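Local coordinates for protein alanine racemase (Oenococcus oeni PSU-1, PDB 3HUR) that belongs to the alanine racemase family, whose chain joins an N-terminal TIM-type barrel to a C-terminal domain rich in beta strands, at residues A[17-22]-A[53-58]. Residues are numbered along the deposited sequence; the frame is centred on the assembly and turned at random.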
# COMPACT_ATOMS: atom_id res chain seq x y z
N ASP A 17 19.71 19.10 21.51
CA ASP A 17 19.52 20.12 22.54
C ASP A 17 18.06 20.11 22.99
O ASP A 17 17.78 20.22 24.18
CB ASP A 17 19.80 21.55 22.04
CG ASP A 17 21.29 21.86 21.86
OD1 ASP A 17 22.12 21.58 22.75
OD2 ASP A 17 21.61 22.44 20.81
N ALA A 18 17.16 20.02 22.02
CA ALA A 18 15.75 20.02 22.29
C ALA A 18 15.36 18.76 23.04
O ALA A 18 14.53 18.82 23.95
CB ALA A 18 14.93 20.19 21.00
N ALA A 19 15.98 17.63 22.73
CA ALA A 19 15.68 16.44 23.52
C ALA A 19 16.09 16.64 25.00
O ALA A 19 15.40 16.18 25.92
CB ALA A 19 16.36 15.16 22.92
N ALA A 20 17.22 17.31 25.21
CA ALA A 20 17.75 17.51 26.55
C ALA A 20 16.77 18.39 27.28
O ALA A 20 16.32 18.08 28.38
CB ALA A 20 19.10 18.16 26.51
N HIS A 21 16.43 19.48 26.61
CA HIS A 21 15.50 20.44 27.08
C HIS A 21 14.20 19.78 27.52
O HIS A 21 13.65 20.13 28.55
CB HIS A 21 15.27 21.45 25.97
CG HIS A 21 14.24 22.48 26.28
ND1 HIS A 21 14.54 23.67 26.90
CD2 HIS A 21 12.92 22.51 26.00
CE1 HIS A 21 13.44 24.39 27.02
NE2 HIS A 21 12.44 23.71 26.48
N ASN A 22 13.70 18.83 26.75
CA ASN A 22 12.48 18.12 27.14
C ASN A 22 12.65 17.36 28.46
O ASN A 22 11.73 17.32 29.26
CB ASN A 22 11.98 17.16 26.05
CG ASN A 22 11.46 17.87 24.84
OD1 ASN A 22 11.17 19.06 24.85
ND2 ASN A 22 11.31 17.13 23.77
N LYS A 53 24.03 9.78 24.85
CA LYS A 53 25.18 10.63 25.03
C LYS A 53 24.77 12.06 25.34
O LYS A 53 25.37 12.69 26.19
CB LYS A 53 26.05 10.67 23.78
CG LYS A 53 26.86 9.44 23.53
CD LYS A 53 27.61 9.62 22.22
CE LYS A 53 28.56 8.46 21.94
NZ LYS A 53 29.83 8.55 22.75
N ALA A 54 23.80 12.60 24.62
CA ALA A 54 23.32 13.94 24.93
C ALA A 54 22.79 14.00 26.39
O ALA A 54 22.97 15.00 27.06
CB ALA A 54 22.25 14.35 23.97
N PHE A 55 22.14 12.96 26.87
CA PHE A 55 21.62 13.04 28.22
C PHE A 55 22.72 12.91 29.28
O PHE A 55 22.57 13.49 30.36
CB PHE A 55 20.55 11.97 28.48
CG PHE A 55 19.36 12.03 27.57
CD1 PHE A 55 18.93 13.20 27.04
CD2 PHE A 55 18.67 10.88 27.26
CE1 PHE A 55 17.83 13.22 26.21
CE2 PHE A 55 17.58 10.90 26.45
CZ PHE A 55 17.16 12.06 25.92
N GLN A 56 23.78 12.14 28.99
CA GLN A 56 24.91 11.95 29.95
C GLN A 56 25.72 13.23 30.10
O GLN A 56 26.14 13.59 31.19
CB GLN A 56 25.85 10.82 29.49
CG GLN A 56 26.84 10.37 30.56
CD GLN A 56 27.66 9.14 30.16
OE1 GLN A 56 27.32 8.02 30.51
NE2 GLN A 56 28.73 9.36 29.42
N GLU A 57 25.89 13.96 29.01
CA GLU A 57 26.76 15.09 28.99
C GLU A 57 26.11 16.27 29.65
O GLU A 57 26.81 17.14 30.20
CB GLU A 57 27.18 15.44 27.55
CG GLU A 57 27.26 16.98 27.21
CD GLU A 57 28.56 17.64 27.64
OE1 GLU A 57 29.46 16.90 28.07
OE2 GLU A 57 28.70 18.88 27.53
N THR A 58 24.80 16.35 29.56
CA THR A 58 24.06 17.46 30.14
C THR A 58 23.53 17.10 31.52
O THR A 58 22.93 17.91 32.18
CB THR A 58 22.85 17.83 29.28
OG1 THR A 58 22.02 16.66 29.07
CG2 THR A 58 23.32 18.43 27.98
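A19 and A20 of helix 16-30 meet F55 of helix 48-57 and the nearby T58 in a small, buried contact on the outer layer of the TIM-type barrel. The first helix presents the small A19 and A20 here, and A20 CA lies 6.1 Å from F55 CA. F55 supplies most of the share of 53-58. The side chain of F55 does not set out straight at helix 16-30, but with CG anti to the carbonyl carbon and beside the backbone N (chi1 -59°), the ring reaches the turn at A19 and A20. One ring carbon does the touching. F55 CE1 lies 3.8 Å from A19 O, which approaches obliquely, and 4.1 Å from the A19 CB methyl; A20 N sits at the ring's edge, near its plane. F55 thus meets the backbone of A19 as well as its methyl, and L23, one turn further along helix 16-30, gives it another neighbour. T58 adds a lesser contact, its OG1 4.2 Å from A20 CB. That hydroxyl stands between its own backbone N and carbonyl carbon (chi1 55°), from where it hydrogen-bonds back to A54 O over 2.8 Å, with a C=O...OG1 angle of 147°. A54 O also takes a weak bond from T58 N, and T58 OG1 is hydrogen-bonded to S60 OG as well, so this polar atom is satisfied beside the methyl. Helix 377-381 joins the packing, L378 touching both A54 and T58, while D17 OD1 accepts a hydrogen bond from L378 N. Helix 48-57 is part of the right-handed beta-alpha-beta crossover from strand 34-38 to strand 63-66, and helix 16-30 precedes the first of those strands; this is a contact between two helices of the outer layer that surrounds the parallel strands of a TIM-type barrel.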